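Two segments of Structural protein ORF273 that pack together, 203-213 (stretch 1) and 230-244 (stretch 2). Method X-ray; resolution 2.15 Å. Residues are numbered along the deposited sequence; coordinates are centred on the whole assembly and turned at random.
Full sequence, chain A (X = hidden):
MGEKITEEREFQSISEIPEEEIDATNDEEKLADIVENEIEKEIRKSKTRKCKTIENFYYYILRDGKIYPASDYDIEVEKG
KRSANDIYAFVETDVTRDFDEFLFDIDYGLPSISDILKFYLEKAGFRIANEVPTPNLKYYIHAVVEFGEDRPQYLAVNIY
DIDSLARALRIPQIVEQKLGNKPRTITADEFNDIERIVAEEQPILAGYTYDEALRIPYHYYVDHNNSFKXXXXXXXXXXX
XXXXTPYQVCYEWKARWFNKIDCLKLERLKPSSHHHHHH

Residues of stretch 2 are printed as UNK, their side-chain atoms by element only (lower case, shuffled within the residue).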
# COMPACT_ATOMS: atom_id res chain seq x y z
N PRO A 203 17.54 -6.31 11.29
CA PRO A 203 17.19 -7.52 10.53
C PRO A 203 16.19 -8.29 11.40
O PRO A 203 16.49 -8.71 12.52
CB PRO A 203 18.51 -8.26 10.33
CG PRO A 203 19.43 -7.74 11.41
CD PRO A 203 18.83 -6.47 12.01
N ILE A 204 14.98 -8.42 10.90
CA ILE A 204 13.94 -9.08 11.64
C ILE A 204 13.60 -10.49 11.11
O ILE A 204 13.30 -11.35 11.93
CB ILE A 204 12.70 -8.14 11.85
CG1 ILE A 204 11.76 -8.62 12.97
CG2 ILE A 204 11.92 -7.85 10.53
CD1 ILE A 204 12.25 -8.33 14.39
N LEU A 205 13.66 -10.73 9.78
CA LEU A 205 13.28 -12.04 9.21
C LEU A 205 14.28 -12.51 8.19
O LEU A 205 14.46 -11.83 7.18
CB LEU A 205 11.86 -11.94 8.57
CG LEU A 205 10.67 -11.84 9.55
CD1 LEU A 205 9.43 -11.32 8.85
CD2 LEU A 205 10.41 -13.18 10.29
N ALA A 206 14.93 -13.66 8.44
CA ALA A 206 15.97 -14.27 7.60
C ALA A 206 17.06 -13.25 7.15
O ALA A 206 17.52 -13.28 6.01
CB ALA A 206 15.34 -15.00 6.42
N GLY A 207 17.43 -12.35 8.07
CA GLY A 207 18.45 -11.33 7.83
C GLY A 207 17.98 -10.06 7.15
O GLY A 207 18.78 -9.16 6.90
N TYR A 208 16.69 -10.00 6.81
CA TYR A 208 16.12 -8.84 6.12
C TYR A 208 15.44 -7.90 7.08
O TYR A 208 14.84 -8.33 8.08
CB TYR A 208 15.07 -9.32 5.11
CG TYR A 208 15.64 -10.17 4.00
CD1 TYR A 208 16.31 -9.59 2.93
CD2 TYR A 208 15.45 -11.55 3.99
CE1 TYR A 208 16.86 -10.37 1.92
CE2 TYR A 208 15.96 -12.34 2.96
CZ TYR A 208 16.65 -11.74 1.91
OH TYR A 208 17.14 -12.49 0.88
N THR A 209 15.47 -6.62 6.73
CA THR A 209 14.73 -5.60 7.46
C THR A 209 13.26 -5.91 7.14
O THR A 209 12.99 -6.64 6.17
CB THR A 209 15.07 -4.21 6.98
OG1 THR A 209 14.73 -4.07 5.60
CG2 THR A 209 16.50 -3.82 7.24
N TYR A 210 12.33 -5.37 7.93
CA TYR A 210 10.89 -5.60 7.77
C TYR A 210 10.38 -5.17 6.40
O TYR A 210 9.54 -5.85 5.80
CB TYR A 210 10.12 -4.86 8.87
CG TYR A 210 8.64 -5.16 8.88
CD1 TYR A 210 8.14 -6.31 9.48
CD2 TYR A 210 7.73 -4.29 8.28
CE1 TYR A 210 6.77 -6.60 9.47
CE2 TYR A 210 6.37 -4.58 8.23
CZ TYR A 210 5.90 -5.72 8.86
OH TYR A 210 4.56 -5.96 8.85
N ASP A 211 10.82 -3.99 5.92
CA ASP A 211 10.36 -3.48 4.63
C ASP A 211 10.78 -4.37 3.47
O ASP A 211 9.99 -4.59 2.55
CB ASP A 211 10.75 -1.99 4.46
CG ASP A 211 9.90 -1.02 5.30
OD1 ASP A 211 9.02 -1.50 6.04
OD2 ASP A 211 10.15 0.22 5.23
N GLU A 212 12.00 -4.95 3.53
CA GLU A 212 12.44 -5.93 2.51
C GLU A 212 11.59 -7.21 2.62
O GLU A 212 11.26 -7.82 1.61
CB GLU A 212 13.87 -6.36 2.80
CG GLU A 212 14.87 -5.28 2.49
CD GLU A 212 16.25 -5.69 2.92
OE1 GLU A 212 16.53 -5.69 4.14
OE2 GLU A 212 17.03 -6.07 2.02
N ALA A 213 11.24 -7.61 3.87
CA ALA A 213 10.44 -8.81 4.11
C ALA A 213 8.99 -8.67 3.60
O ALA A 213 8.33 -9.67 3.36
CB ALA A 213 10.46 -9.17 5.60
N UNK A 230 13.41 -18.37 -3.82
CA UNK A 230 14.33 -18.77 -2.76
C UNK A 230 14.28 -17.83 -1.56
O UNK A 230 14.12 -18.31 -0.45
o UNK A 230 17.16 -20.35 -4.53
c UNK A 230 16.01 -20.17 -4.07
c UNK A 230 15.76 -18.91 -3.26
o UNK A 230 15.07 -21.00 -4.22
N UNK A 231 14.36 -16.51 -1.79
CA UNK A 231 14.30 -15.52 -0.72
C UNK A 231 12.93 -15.46 -0.04
O UNK A 231 12.90 -15.36 1.17
o UNK A 231 16.97 -14.98 -1.37
o UNK A 231 16.47 -13.17 -2.52
c UNK A 231 14.76 -14.15 -1.19
c UNK A 231 16.16 -14.11 -1.75
N UNK A 232 11.82 -15.54 -0.80
CA UNK A 232 10.46 -15.50 -0.26
C UNK A 232 10.20 -16.68 0.67
O UNK A 232 9.59 -16.51 1.71
c UNK A 232 9.45 -15.53 -1.40
N UNK A 233 10.67 -17.88 0.27
CA UNK A 233 10.50 -19.10 1.06
C UNK A 233 11.32 -19.00 2.36
O UNK A 233 10.83 -19.40 3.41
c UNK A 233 10.90 -20.32 0.23
c UNK A 233 9.01 -19.93 -1.49
c UNK A 233 10.56 -21.88 -1.69
c UNK A 233 9.88 -20.92 -0.76
N UNK A 234 12.55 -18.42 2.29
CA UNK A 234 13.40 -18.19 3.47
C UNK A 234 12.68 -17.28 4.46
O UNK A 234 12.61 -17.59 5.65
n UNK A 234 19.67 -18.66 2.57
c UNK A 234 17.23 -18.06 2.62
c UNK A 234 15.91 -18.58 3.16
c UNK A 234 14.77 -17.58 3.06
c UNK A 234 18.26 -19.17 2.59
N UNK A 235 12.08 -16.18 3.96
CA UNK A 235 11.34 -15.22 4.78
C UNK A 235 10.10 -15.90 5.36
O UNK A 235 9.82 -15.72 6.55
c UNK A 235 11.00 -13.95 3.98
c UNK A 235 10.04 -13.05 4.79
c UNK A 235 12.30 -13.20 3.59
c UNK A 235 12.17 -12.09 2.54
N UNK A 236 9.34 -16.65 4.51
CA UNK A 236 8.13 -17.39 4.89
C UNK A 236 8.43 -18.33 6.05
O UNK A 236 7.73 -18.29 7.06
c UNK A 236 7.61 -18.21 3.70
N UNK A 237 9.50 -19.14 5.93
CA UNK A 237 9.92 -20.09 6.95
C UNK A 237 10.18 -19.39 8.28
O UNK A 237 9.67 -19.86 9.29
c UNK A 237 10.00 -23.03 5.72
c UNK A 237 11.09 -23.30 3.85
n UNK A 237 11.63 -22.24 4.42
n UNK A 237 10.14 -23.83 4.62
c UNK A 237 11.16 -20.88 6.50
c UNK A 237 10.85 -21.98 5.54
N UNK A 238 10.94 -18.26 8.26
CA UNK A 238 11.26 -17.49 9.47
C UNK A 238 10.00 -16.86 10.06
O UNK A 238 9.81 -16.91 11.26
c UNK A 238 12.30 -16.43 9.16
N UNK A 239 9.15 -16.27 9.21
CA UNK A 239 7.91 -15.64 9.61
C UNK A 239 6.97 -16.63 10.34
O UNK A 239 6.45 -16.29 11.40
c UNK A 239 5.84 -14.49 8.71
c UNK A 239 3.25 -13.62 9.39
c UNK A 239 5.64 -13.34 9.48
c UNK A 239 4.72 -15.22 8.34
c UNK A 239 7.22 -14.99 8.40
c UNK A 239 3.43 -14.79 8.65
o UNK A 239 1.99 -13.18 9.72
c UNK A 239 4.36 -12.92 9.83
N UNK A 240 6.74 -17.84 9.77
CA UNK A 240 5.88 -18.89 10.34
C UNK A 240 6.37 -19.41 11.69
O UNK A 240 5.55 -19.77 12.55
c UNK A 240 3.52 -19.07 8.35
c UNK A 240 4.92 -19.67 8.05
c UNK A 240 5.70 -20.04 9.34
c UNK A 240 4.81 -20.86 7.13
N UNK A 241 7.69 -19.44 11.88
CA UNK A 241 8.32 -19.87 13.13
C UNK A 241 8.33 -18.79 14.22
O UNK A 241 7.89 -19.05 15.34
c UNK A 241 9.38 -22.81 12.63
o UNK A 241 9.92 -23.33 13.62
c UNK A 241 9.78 -20.33 12.88
n UNK A 241 8.30 -23.32 12.03
c UNK A 241 9.94 -21.56 12.00
N UNK A 242 8.84 -17.59 13.89
CA UNK A 242 9.06 -16.49 14.83
C UNK A 242 7.89 -15.61 15.19
O UNK A 242 7.84 -15.07 16.29
c UNK A 242 12.06 -17.15 15.29
c UNK A 242 11.58 -16.39 14.06
c UNK A 242 12.67 -15.43 13.60
c UNK A 242 10.26 -15.64 14.33
N UNK A 243 7.00 -15.38 14.25
CA UNK A 243 5.88 -14.47 14.44
C UNK A 243 4.66 -15.23 14.94
O UNK A 243 4.54 -16.42 14.68
c UNK A 243 7.82 -10.05 12.76
c UNK A 243 6.45 -10.03 12.77
c UNK A 243 7.77 -12.45 12.96
c UNK A 243 5.61 -13.73 13.12
c UNK A 243 8.50 -11.25 12.85
c UNK A 243 5.73 -11.23 12.88
c UNK A 243 6.38 -12.44 12.96
N UNK A 244 3.75 -14.58 15.69
CA UNK A 244 2.54 -15.30 16.13
C UNK A 244 1.59 -15.63 14.95
O UNK A 244 1.35 -14.80 14.07
c UNK A 244 1.89 -14.30 17.11
c UNK A 244 2.32 -12.95 16.58
c UNK A 244 3.73 -13.16 16.11
O HOH W 1 18.51 -11.06 -1.03

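Position 230 has two side-chain carbons, the second carrying two oxygens, and its CB is 7.8 Å from Tyr 208 OH, so it makes no contact: a carboxylate carbon attached directly to CB, Asp 230. Position 231 has the same composition, but its CA-to-CB bond points toward stretch 1; this is Asp 231, whose CG lies 3.2 Å from Tyr 208 OH. Its OD1 is 3.4 Å from Tyr 208 OH, but the angle is too poor for a hydrogen bond. Water 1 can link the pair: it is 2.8 Å from Tyr 208 OH and can donate to Asp 231 OD2 at 3.3 Å, though acceptors elsewhere compete for its protons.

Position 232 has one carbon, directed away: Ala 232. Position 233 has four carbons forked at the second and is out of reach: Leu 233. At 234, four carbons in a row end in nitrogen, and the chain's end leads away from stretch 1; this is Lys 234, whose backbone O lies 3.8 Å from Ala 206 CB.

Position 235 has four carbons forked at the first, one arm two carbons long, which defines Ile 235. CG1 sits 3.6 Å from Tyr 208 CD2, while CG2 lies 4.0 Å from Ala 213 CB and 4.3 Å from Leu 205 CB.

Position 236 has one carbon, directed away: Ala 236. At 237, one carbon leads to a five-membered ring of three carbons and two nitrogens, free of stretch 1: His 237. Position 238 again has a single carbon, now pointing toward stretch 1, 3.9 Å from both Leu 205 CD2 and Ala 206 N; it is Ala 238.

Position 239 has one carbon and a six-carbon ring bearing oxygen: Tyr 239. Leu 205 CD2 approaches its N at 3.5 Å and its CB at 4.1 Å. Position 240 has four carbons forked at the second, its CA-to-CB bond directed away: Leu 240. Position 241 has three carbons, the third carrying one oxygen and one nitrogen, out of reach: Gln 241. Position 242 repeats the forked four-carbon pattern but points toward stretch 1: Leu 242, with CD1 4.5 Å from Ile 204 O.

Position 243, one carbon and an unsubstituted six-carbon ring, is Phe 243; CE1 lies 3.7 Å from Leu 205 CD2, and Ile 204 CG1 meets the ring edge. At position 244 three carbons close a ring onto the backbone N, out of reach of stretch 1: Pro 244.

The contact buries 553 Å² without a direct hydrogen bond across it. A type I' turn from Leu 205 to Tyr 208, closed by Tyr 208 N to Leu 205 O at 2.9 Å, presents Leu 205, Ala 206 and Tyr 208 to the helix. Apolar packing dominates, and the water bridge can add a polar link near Asp 231.

Stretch 2, residues 230-244: DDALKIAHAYLQLFP
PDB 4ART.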